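Local coordinates for protein carboxypeptidase A (Helicoverpa armigera, PDB 1JQG) that is probably a zinc metallocarboxypeptidase, made as a proenzyme in the insect mid-gut, that releases single residues from the C-terminal ends of peptide chains, at residues A338-K343 with N347-V352; P384-S389 with L396-F401; D50-A55 with H306-M311; L192-K197 with E408-I413. All blocks are in the same frame, centred on the assembly; numbering follows the deposited sequence.

Contact 1 of 4, residues A338-K343 with N347-V352; sequences AIDRVK and NKDYIV
Asp340 grips the backbone of Tyr350, and Lys343 that of Asn347, an example of how polar side chains can fasten a helix to the chain that returns from it. The hydrogen bonds come first: Asp340 OD2 accepts Tyr350 N at 2.9 Å, on the syn side of the carboxylate and not far from its plane, with an N-H...O angle of 154°. Lys343 stretches an extended chain to the segment 347-352, and its NZ donates to Asn347 O at 2.7 Å. The charged contacts are looser. Lys343 NZ forms a salt bridge with Asp349 OD2 at 3.2 Å, weak as a hydrogen bond, while Asp340 OD1 lies 3.6 Å from that same OD2; the ammonium group probably offsets part of the repulsion between the two carboxylates. Apolar packing lies deeper, where Ile339 CD1 sits over one face of the Tyr350 ring, 4.2 Å from its centroid, and CG2 of the same isoleucine touches Tyr350 CE1 at 3.7 Å. A type I turn spans Asp340 to Lys343. Together these grips close the helix-to-strand connection of a beta-alpha-beta unit, in which helix 325-340 links the parallel strands 311-314 and 351-354.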
# COMPACT_ATOMS: atom_id res chain seq x y z
N ALA A 338 -3.96 2.18 -19.31
CA ALA A 338 -4.96 3.21 -19.01
C ALA A 338 -4.40 4.29 -18.10
O ALA A 338 -4.73 5.46 -18.30
CB ALA A 338 -6.25 2.67 -18.40
N ILE A 339 -3.46 3.92 -17.21
CA ILE A 339 -2.84 4.87 -16.30
C ILE A 339 -1.74 5.66 -17.01
O ILE A 339 -1.64 6.88 -16.86
CB ILE A 339 -2.19 4.14 -15.09
CG1 ILE A 339 -3.23 3.38 -14.28
CG2 ILE A 339 -1.36 5.11 -14.27
CD1 ILE A 339 -2.73 2.82 -12.96
N ASP A 340 -0.97 4.99 -17.84
CA ASP A 340 0.12 5.60 -18.60
C ASP A 340 -0.38 6.61 -19.63
O ASP A 340 0.30 7.60 -19.92
CB ASP A 340 0.94 4.57 -19.36
CG ASP A 340 1.66 3.60 -18.46
OD1 ASP A 340 1.98 2.58 -19.10
OD2 ASP A 340 1.89 3.86 -17.25
N ARG A 341 -1.64 6.44 -20.04
CA ARG A 341 -2.23 7.37 -20.99
C ARG A 341 -2.55 8.72 -20.36
O ARG A 341 -2.74 9.67 -21.13
CB ARG A 341 -3.43 6.67 -21.67
CG ARG A 341 -4.27 7.52 -22.59
CD ARG A 341 -5.13 6.64 -23.49
NE ARG A 341 -5.99 7.46 -24.37
CZ ARG A 341 -6.53 6.94 -25.49
NH1 ARG A 341 -6.26 5.67 -25.82
NH2 ARG A 341 -7.31 7.72 -26.25
N VAL A 342 -2.67 8.77 -19.04
CA VAL A 342 -3.01 10.01 -18.36
C VAL A 342 -1.95 10.47 -17.36
O VAL A 342 -2.26 11.29 -16.47
CB VAL A 342 -4.40 9.93 -17.66
CG1 VAL A 342 -5.53 9.75 -18.66
CG2 VAL A 342 -4.32 8.87 -16.59
N LYS A 343 -0.79 9.80 -17.38
CA LYS A 343 0.26 10.04 -16.42
C LYS A 343 0.91 11.43 -16.57
O LYS A 343 0.65 12.17 -17.51
CB LYS A 343 1.35 8.98 -16.55
CG LYS A 343 2.21 9.13 -17.81
CD LYS A 343 3.49 8.31 -17.67
CE LYS A 343 4.47 8.64 -18.80
NZ LYS A 343 5.73 7.83 -18.64
N ASN A 347 6.78 11.35 -14.66
CA ASN A 347 6.69 10.00 -14.16
C ASN A 347 6.85 8.93 -15.23
O ASN A 347 6.66 9.15 -16.42
CB ASN A 347 5.34 9.80 -13.46
CG ASN A 347 5.20 10.69 -12.24
OD1 ASN A 347 6.22 10.97 -11.63
ND2 ASN A 347 3.97 11.09 -11.93
N LYS A 348 7.24 7.73 -14.79
CA LYS A 348 7.49 6.61 -15.69
C LYS A 348 6.33 5.65 -15.90
O LYS A 348 5.29 5.82 -15.27
CB LYS A 348 8.70 5.79 -15.21
CG LYS A 348 8.48 5.10 -13.87
CD LYS A 348 9.80 4.54 -13.34
CE LYS A 348 9.60 3.83 -12.01
NZ LYS A 348 10.89 3.37 -11.43
N ASP A 349 6.46 4.80 -16.93
CA ASP A 349 5.35 3.88 -17.27
C ASP A 349 5.21 2.74 -16.28
O ASP A 349 6.17 2.33 -15.63
CB ASP A 349 5.56 3.31 -18.66
CG ASP A 349 5.42 4.32 -19.78
OD1 ASP A 349 6.29 4.27 -20.68
OD2 ASP A 349 4.47 5.13 -19.75
N TYR A 350 4.01 2.20 -16.17
CA TYR A 350 3.75 1.11 -15.24
C TYR A 350 4.35 -0.22 -15.67
O TYR A 350 4.24 -0.58 -16.83
CB TYR A 350 2.24 0.96 -14.99
CG TYR A 350 1.77 1.56 -13.69
CD1 TYR A 350 1.68 2.93 -13.50
CD2 TYR A 350 1.42 0.72 -12.65
CE1 TYR A 350 1.24 3.47 -12.29
CE2 TYR A 350 0.98 1.24 -11.43
CZ TYR A 350 0.89 2.61 -11.27
OH TYR A 350 0.46 3.10 -10.08
N ILE A 351 4.93 -0.95 -14.75
CA ILE A 351 5.41 -2.31 -14.94
C ILE A 351 4.34 -3.32 -14.50
O ILE A 351 3.65 -3.12 -13.49
CB ILE A 351 6.67 -2.50 -14.06
CG1 ILE A 351 7.76 -1.54 -14.51
CG2 ILE A 351 7.12 -3.95 -13.99
CD1 ILE A 351 9.02 -1.57 -13.65
N VAL A 352 4.24 -4.43 -15.22
CA VAL A 352 3.32 -5.49 -14.92
C VAL A 352 4.07 -6.81 -14.75
O VAL A 352 4.93 -7.16 -15.53
CB VAL A 352 2.21 -5.64 -16.00
CG1 VAL A 352 1.17 -6.65 -15.48
CG2 VAL A 352 1.48 -4.33 -16.25

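Contact 2 of 4, residues P384-S389 with L396-F401; sequences PAYRNS and LVDPDF
Between the strand that carries the predicted catalytic Glu382 and the long C-terminal helix runs an irregular loop, held together where Tyr386 meets Phe401 and Asp398. The Tyr386 and Phe401 rings lie almost parallel, with planes 7° apart, but are slid so far that they barely overlap. Each ring covers the beta carbon of the other residue instead: Tyr386 CB stands 3.8 Å from the centroid of the Phe401 ring, and Phe401 CB 3.9 Å from that of the Tyr386 ring, a reciprocal pair of CH-pi contacts. Both CG atoms are anti to the backbone N (chi1 -179° and -175°), which swings the two rings alongside each other. Asp398 meets the rim of the tyrosine, its CB 3.7 Å from Tyr386 CD1, while its OD1 accepts Asp400 N at 3.3 Å in an Asx turn within the type I turn that brings Phe401 into place. At the far end of the phenyl ring, Pro384 CB packs against Phe401 CZ at 4.2 Å. A water links Leu396 O to Tyr386 N, the latter bond weak. Helix 402-421 follows and contributes Glu408 to the packing of Pro384 and Phe401, while helix 92-108 lies against Leu396 and Pro399.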
# COMPACT_ATOMS: atom_id res chain seq x y z
N PRO A 384 3.09 5.51 -8.01
CA PRO A 384 4.28 6.20 -8.44
C PRO A 384 4.87 6.99 -7.30
O PRO A 384 4.20 7.63 -6.48
CB PRO A 384 3.79 7.13 -9.57
CG PRO A 384 2.55 6.48 -10.10
CD PRO A 384 1.92 5.89 -8.89
N ALA A 385 6.20 7.05 -7.24
CA ALA A 385 6.92 7.92 -6.35
C ALA A 385 7.06 9.26 -7.07
O ALA A 385 7.87 9.35 -7.99
CB ALA A 385 8.30 7.34 -6.09
N TYR A 386 6.32 10.28 -6.70
CA TYR A 386 6.43 11.59 -7.29
C TYR A 386 7.66 12.38 -6.84
O TYR A 386 7.91 12.61 -5.67
CB TYR A 386 5.16 12.40 -7.03
CG TYR A 386 5.19 13.79 -7.64
CD1 TYR A 386 5.38 14.96 -6.92
CD2 TYR A 386 5.03 13.89 -9.02
CE1 TYR A 386 5.39 16.19 -7.53
CE2 TYR A 386 5.03 15.13 -9.65
CZ TYR A 386 5.21 16.27 -8.89
OH TYR A 386 5.23 17.52 -9.47
N ARG A 387 8.42 12.84 -7.82
CA ARG A 387 9.66 13.57 -7.62
C ARG A 387 9.43 15.07 -7.72
O ARG A 387 8.47 15.55 -8.29
CB ARG A 387 10.73 13.12 -8.63
CG ARG A 387 10.93 11.62 -8.68
CD ARG A 387 11.82 11.21 -9.84
NE ARG A 387 13.22 11.51 -9.57
CZ ARG A 387 14.21 10.62 -9.64
NH1 ARG A 387 13.94 9.36 -9.94
NH2 ARG A 387 15.47 10.96 -9.40
N ASN A 388 10.34 15.84 -7.11
CA ASN A 388 10.28 17.30 -7.18
C ASN A 388 11.68 17.90 -7.07
O ASN A 388 12.65 17.16 -7.24
CB ASN A 388 9.38 17.85 -6.08
CG ASN A 388 9.96 17.67 -4.69
OD1 ASN A 388 10.17 16.59 -4.18
ND2 ASN A 388 10.26 18.78 -4.03
N SER A 389 11.75 19.17 -6.72
CA SER A 389 13.01 19.90 -6.63
C SER A 389 13.92 19.27 -5.59
O SER A 389 15.13 19.18 -5.82
CB SER A 389 12.75 21.38 -6.30
OG SER A 389 12.02 22.06 -7.29
N LEU A 396 7.41 10.43 0.88
CA LEU A 396 6.97 11.81 1.12
C LEU A 396 6.05 12.31 0.01
O LEU A 396 6.24 12.01 -1.15
CB LEU A 396 8.17 12.74 1.23
CG LEU A 396 9.24 12.32 2.25
CD1 LEU A 396 10.31 13.43 2.28
CD2 LEU A 396 8.66 12.04 3.62
N VAL A 397 5.00 13.00 0.38
CA VAL A 397 3.96 13.46 -0.51
C VAL A 397 4.06 14.97 -0.78
O VAL A 397 4.16 15.80 0.10
CB VAL A 397 2.54 13.19 0.06
CG1 VAL A 397 1.52 13.68 -0.98
CG2 VAL A 397 2.40 11.73 0.48
N ASP A 398 4.04 15.36 -2.04
CA ASP A 398 3.94 16.71 -2.51
C ASP A 398 2.46 16.97 -2.81
O ASP A 398 1.86 16.28 -3.66
CB ASP A 398 4.76 16.87 -3.79
CG ASP A 398 4.95 18.32 -4.20
OD1 ASP A 398 4.01 19.14 -4.07
OD2 ASP A 398 6.05 18.66 -4.68
N PRO A 399 1.85 17.96 -2.14
CA PRO A 399 0.45 18.31 -2.29
C PRO A 399 -0.03 18.58 -3.70
O PRO A 399 -1.21 18.54 -3.93
CB PRO A 399 0.31 19.52 -1.34
CG PRO A 399 1.66 20.12 -1.27
CD PRO A 399 2.55 18.88 -1.21
N ASP A 400 0.84 18.73 -4.69
CA ASP A 400 0.51 18.96 -6.08
C ASP A 400 0.19 17.68 -6.81
O ASP A 400 -0.49 17.71 -7.83
CB ASP A 400 1.66 19.67 -6.81
CG ASP A 400 1.86 21.11 -6.40
OD1 ASP A 400 1.01 21.76 -5.73
OD2 ASP A 400 2.95 21.61 -6.80
N PHE A 401 0.59 16.54 -6.26
CA PHE A 401 0.34 15.23 -6.89
C PHE A 401 -0.86 14.53 -6.29
O PHE A 401 -1.29 13.49 -6.77
CB PHE A 401 1.61 14.39 -6.79
CG PHE A 401 1.57 13.06 -7.48
CD1 PHE A 401 1.72 11.86 -6.79
CD2 PHE A 401 1.41 13.02 -8.85
CE1 PHE A 401 1.70 10.65 -7.46
CE2 PHE A 401 1.39 11.80 -9.51
CZ PHE A 401 1.53 10.61 -8.83
O HOH W 1 5.35 9.84 -3.46

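Contact 3 of 4, residues D50-A55 with H306-M311; sequences DVWSDA and HSFGSM. With ZN (zinc ion), chain B.
Trp52 and Phe308 bring the activation peptide and the enzyme together by a small apolar touch. Trp52 CB approaches the edge of the phenyl ring, 3.8 Å from Phe308 CE2, and Ser53 OG lies a looser 4.4 Å from Phe308 CZ; that hydroxyl has its hydrogen bond with Lys62 N. Phe308 CG stands between its backbone N and carbonyl carbon (chi1 83°), which carries the ring out toward the propeptide. Phe395 joins the two domains further by meeting both Trp52 and Phe308 edge to face. Among the polar interactions, Trp52 NE1 makes a weak hydrogen bond of 3.1 Å to Asp50 OD2, an oxygen that also forms a salt bridge with Arg183 of the enzyme. Metal binding lies two residues before Phe308: His306 ND1 and a water each lie 2.4 Å from the zinc ion, and His181 and Glu184 complete the site. Asp304 accepts from His306 NE2, which, with the zinc bond at ND1, would help hold the imidazole in its rotation. Segment 50-55 carries strand 50-53, an outermost strand of the four-stranded propeptide sheet, beside strand 61-65. Strand 299-307 runs between the parallel strands 173-178 and 377-383 of the enzyme's mixed sheet, and a G1 beta bulge at Ser310 and Met311, opposite Glu382, follows it.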
# COMPACT_ATOMS: atom_id res chain seq x y z
N ASP A 50 16.02 -0.38 6.93
CA ASP A 50 14.76 -0.06 6.27
C ASP A 50 14.96 -0.07 4.74
O ASP A 50 15.44 0.91 4.16
CB ASP A 50 14.27 1.32 6.75
CG ASP A 50 12.89 1.67 6.25
OD1 ASP A 50 12.25 0.80 5.64
OD2 ASP A 50 12.43 2.82 6.43
N VAL A 51 14.59 -1.17 4.12
CA VAL A 51 14.65 -1.33 2.68
C VAL A 51 13.43 -0.77 1.97
O VAL A 51 12.33 -1.35 2.03
CB VAL A 51 14.78 -2.83 2.31
CG1 VAL A 51 14.88 -3.00 0.80
CG2 VAL A 51 15.99 -3.41 3.02
N TRP A 52 13.57 0.39 1.39
CA TRP A 52 12.47 1.04 0.64
C TRP A 52 12.19 0.30 -0.67
O TRP A 52 11.04 0.11 -1.01
CB TRP A 52 12.87 2.49 0.33
CG TRP A 52 12.91 3.38 1.52
CD1 TRP A 52 12.69 3.01 2.83
CD2 TRP A 52 13.21 4.78 1.57
NE1 TRP A 52 12.82 4.09 3.66
CE2 TRP A 52 13.14 5.19 2.90
CE3 TRP A 52 13.50 5.72 0.58
CZ2 TRP A 52 13.36 6.52 3.28
CZ3 TRP A 52 13.73 7.05 0.97
CH2 TRP A 52 13.66 7.43 2.33
N SER A 53 13.25 -0.15 -1.36
CA SER A 53 13.09 -0.89 -2.61
C SER A 53 14.24 -1.87 -2.80
O SER A 53 15.40 -1.53 -2.56
CB SER A 53 13.01 0.03 -3.83
OG SER A 53 14.10 0.94 -3.77
N ASP A 54 13.94 -3.09 -3.21
CA ASP A 54 14.96 -4.10 -3.41
C ASP A 54 15.85 -3.84 -4.61
O ASP A 54 15.48 -3.41 -5.70
CB ASP A 54 14.30 -5.49 -3.51
CG ASP A 54 13.82 -6.01 -2.15
OD1 ASP A 54 12.58 -6.02 -1.94
OD2 ASP A 54 14.72 -6.38 -1.36
N ALA A 55 17.13 -4.14 -4.47
CA ALA A 55 18.11 -4.06 -5.54
C ALA A 55 17.99 -5.26 -6.50
O ALA A 55 17.89 -6.38 -6.06
CB ALA A 55 19.53 -4.07 -5.02
N HIS A 306 -0.59 -0.10 -2.59
CA HIS A 306 0.61 0.32 -1.93
C HIS A 306 1.32 1.42 -2.74
O HIS A 306 0.93 1.88 -3.79
CB HIS A 306 1.62 -0.85 -1.79
CG HIS A 306 1.14 -1.92 -0.88
ND1 HIS A 306 1.55 -2.08 0.40
CD2 HIS A 306 0.24 -2.94 -0.99
CE1 HIS A 306 1.08 -3.07 1.06
NE2 HIS A 306 0.23 -3.61 0.21
N SER A 307 2.39 1.89 -2.12
CA SER A 307 3.32 2.83 -2.59
C SER A 307 4.77 2.53 -2.08
O SER A 307 4.90 1.80 -1.09
CB SER A 307 3.13 4.32 -2.28
OG SER A 307 3.55 4.65 -0.96
N PHE A 308 5.79 2.13 -2.81
CA PHE A 308 6.18 2.97 -3.93
C PHE A 308 6.76 2.20 -5.11
O PHE A 308 7.42 1.16 -4.83
CB PHE A 308 6.81 4.34 -3.65
CG PHE A 308 8.27 4.22 -3.40
CD1 PHE A 308 9.14 4.27 -4.48
CD2 PHE A 308 8.82 4.06 -2.14
CE1 PHE A 308 10.51 4.15 -4.32
CE2 PHE A 308 10.18 3.94 -1.96
CZ PHE A 308 11.03 4.00 -3.05
N GLY A 309 6.64 2.37 -6.46
CA GLY A 309 7.20 1.58 -7.52
C GLY A 309 6.70 1.72 -8.95
O GLY A 309 7.33 1.33 -9.95
N SER A 310 5.43 2.11 -9.12
CA SER A 310 4.80 2.25 -10.42
C SER A 310 4.71 0.87 -11.09
O SER A 310 5.13 0.62 -12.24
CB SER A 310 5.49 3.25 -11.34
OG SER A 310 5.51 4.54 -10.75
N MET A 311 4.09 -0.06 -10.40
CA MET A 311 3.93 -1.41 -10.87
C MET A 311 2.65 -2.06 -10.38
O MET A 311 2.07 -1.65 -9.38
CB MET A 311 5.08 -2.35 -10.46
CG MET A 311 5.72 -2.06 -9.13
SD MET A 311 7.30 -2.81 -8.75
CE MET A 311 8.52 -1.67 -9.29
ZN ZN B . 3.72 -1.55 1.16
O HOH W 2 5.43 -2.69 -0.17

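Contact 4 of 4, residues L192-K197 with E408-I413; sequences LYAIHK and ETWEGI
This is a buried helix-helix contact in the alpha/beta fold of the M14 carboxypeptidases, in which helices pack on a central mixed sheet, and it is centred on Trp410 set against Tyr193, Ala194 and Lys197. Helices 187-200 and 402-421 share a face of that sheet: Ala194 from the first and Ile413 from the second both touch Met176 on strand 173-178, and Ala194 also reaches Ile215 on strand 212-216. The short axes cross at -69° and come within 9.7 Å of each other, a steep crossing that leaves only a limited patch of side chains in touch. Trp410 supplies nearly all of the surface that helix 402-421 brings to it. With CG anti to the backbone N (chi1 177°), its indole projects from helix 402-421 across the gap and lies against the other helix. Ala194 takes one face of the six-membered ring: its CA lies 4.2 Å from the ring centroid, and its CB touches Trp410 CZ3 at 3.5 Å. The small residue lets the indole approach the helix backbone closely. Tyr193 supports the root of the same side chain, its CD2 resting 3.7 Å from Trp410 CB; the phenol and pyrrole planes are inclined at 58°, neither stacked nor edge-to-face. Phe118 meets the tyrosine ring as well. Lys197 lays CB and CG beside the pyrrole side of the indole, and a bend at chi2 then turns the chain away, toward the salt bridge of NZ with Asp201. At the base of that bent chain, Lys197 CB comes within 3.5 Å of Trp410 NE1.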
# COMPACT_ATOMS: atom_id res chain seq x y z
N LEU A 192 -9.72 7.20 -1.84
CA LEU A 192 -10.66 8.26 -1.53
C LEU A 192 -11.29 8.80 -2.80
O LEU A 192 -12.39 9.36 -2.91
CB LEU A 192 -9.91 9.37 -0.75
CG LEU A 192 -10.27 9.60 0.73
CD1 LEU A 192 -10.52 8.31 1.45
CD2 LEU A 192 -9.17 10.41 1.39
N TYR A 193 -10.53 8.73 -3.90
CA TYR A 193 -11.02 9.24 -5.18
C TYR A 193 -12.07 8.29 -5.69
O TYR A 193 -13.08 8.73 -6.25
CB TYR A 193 -9.85 9.39 -6.17
CG TYR A 193 -10.17 10.23 -7.38
CD1 TYR A 193 -9.95 11.61 -7.36
CD2 TYR A 193 -10.68 9.68 -8.54
CE1 TYR A 193 -10.24 12.40 -8.47
CE2 TYR A 193 -10.96 10.45 -9.64
CZ TYR A 193 -10.75 11.81 -9.60
OH TYR A 193 -11.05 12.54 -10.72
N ALA A 194 -11.83 6.99 -5.47
CA ALA A 194 -12.79 5.95 -5.86
C ALA A 194 -14.16 6.12 -5.21
O ALA A 194 -15.24 5.85 -5.75
CB ALA A 194 -12.23 4.58 -5.57
N ILE A 195 -14.18 6.53 -3.94
CA ILE A 195 -15.40 6.87 -3.21
C ILE A 195 -16.06 8.10 -3.84
O ILE A 195 -17.29 8.21 -3.90
CB ILE A 195 -15.08 7.13 -1.73
CG1 ILE A 195 -14.63 5.84 -1.04
CG2 ILE A 195 -16.27 7.71 -1.00
CD1 ILE A 195 -14.13 5.97 0.38
N HIS A 196 -15.20 9.06 -4.26
CA HIS A 196 -15.69 10.32 -4.80
C HIS A 196 -16.40 10.11 -6.12
O HIS A 196 -17.43 10.70 -6.41
CB HIS A 196 -14.55 11.34 -4.86
CG HIS A 196 -14.85 12.60 -5.61
ND1 HIS A 196 -14.52 12.88 -6.93
CD2 HIS A 196 -15.50 13.68 -5.14
CE1 HIS A 196 -14.97 14.09 -7.24
NE2 HIS A 196 -15.57 14.58 -6.18
N LYS A 197 -15.85 9.28 -6.98
CA LYS A 197 -16.49 9.01 -8.29
C LYS A 197 -17.65 8.02 -8.23
O LYS A 197 -18.51 8.05 -9.08
CB LYS A 197 -15.48 8.48 -9.32
CG LYS A 197 -14.50 9.57 -9.79
CD LYS A 197 -15.35 10.53 -10.62
CE LYS A 197 -14.55 11.73 -11.09
NZ LYS A 197 -15.46 12.49 -12.02
N GLU A 408 -5.34 9.49 -11.71
CA GLU A 408 -4.52 8.52 -12.47
C GLU A 408 -4.83 7.06 -12.19
O GLU A 408 -5.10 6.25 -13.07
CB GLU A 408 -3.07 8.76 -12.04
CG GLU A 408 -2.01 8.11 -12.89
CD GLU A 408 -0.62 8.49 -12.39
OE1 GLU A 408 0.10 7.55 -12.05
OE2 GLU A 408 -0.39 9.71 -12.42
N THR A 409 -4.90 6.67 -10.91
CA THR A 409 -5.17 5.32 -10.48
C THR A 409 -6.58 4.88 -10.79
O THR A 409 -6.84 3.73 -11.14
CB THR A 409 -4.92 5.16 -8.95
OG1 THR A 409 -3.65 5.73 -8.62
CG2 THR A 409 -4.91 3.70 -8.52
N TRP A 410 -7.52 5.84 -10.77
CA TRP A 410 -8.94 5.49 -10.96
C TRP A 410 -9.16 5.03 -12.41
O TRP A 410 -10.03 4.22 -12.72
CB TRP A 410 -9.84 6.66 -10.58
CG TRP A 410 -11.30 6.43 -10.81
CD1 TRP A 410 -12.16 7.14 -11.62
CD2 TRP A 410 -12.08 5.40 -10.18
NE1 TRP A 410 -13.43 6.60 -11.52
CE2 TRP A 410 -13.41 5.54 -10.64
CE3 TRP A 410 -11.81 4.38 -9.29
CZ2 TRP A 410 -14.45 4.70 -10.24
CZ3 TRP A 410 -12.81 3.53 -8.86
CH2 TRP A 410 -14.10 3.71 -9.34
N GLU A 411 -8.36 5.57 -13.32
CA GLU A 411 -8.34 5.14 -14.71
C GLU A 411 -8.04 3.65 -14.81
O GLU A 411 -8.58 2.96 -15.69
CB GLU A 411 -7.35 5.96 -15.55
CG GLU A 411 -7.60 7.44 -15.58
CD GLU A 411 -9.02 7.71 -16.12
OE1 GLU A 411 -9.17 7.25 -17.27
OE2 GLU A 411 -9.92 8.31 -15.46
N GLY A 412 -7.07 3.17 -14.02
CA GLY A 412 -6.69 1.76 -14.06
C GLY A 412 -7.69 0.87 -13.34
O GLY A 412 -8.00 -0.23 -13.77
N ILE A 413 -8.20 1.37 -12.23
CA ILE A 413 -9.15 0.63 -11.41
C ILE A 413 -10.45 0.34 -12.15
O ILE A 413 -10.92 -0.78 -12.08
CB ILE A 413 -9.41 1.36 -10.06
CG1 ILE A 413 -8.11 1.48 -9.28
CG2 ILE A 413 -10.47 0.63 -9.25
CD1 ILE A 413 -8.12 2.09 -7.90

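Overall arrangement
The contacts illustrate how packing spreads outward from a zinc site: contacts 1 to 3 gather near it, and contact 4 lies away from it. Contact 3 supplies a zinc ligand and joins propeptide to enzyme. Its bulge leads into contact 1, where Ile351 N lies 3.0 Å from Ser310 O, a probable hydrogen bond. Separately, Phe308 CD1 meets Ala385 CB of contact 2 at 3.6 Å. Contacts 1 and 2 meet as Tyr350 OH touches Pro384 CD at 3.4 Å; the side chains of Tyr350 and Pro384 each lie about 13 Å from the zinc. Contact 4 has its centre about 22 Å from that of contact 3, yet Glu408 connects it to Ile339 and Pro384.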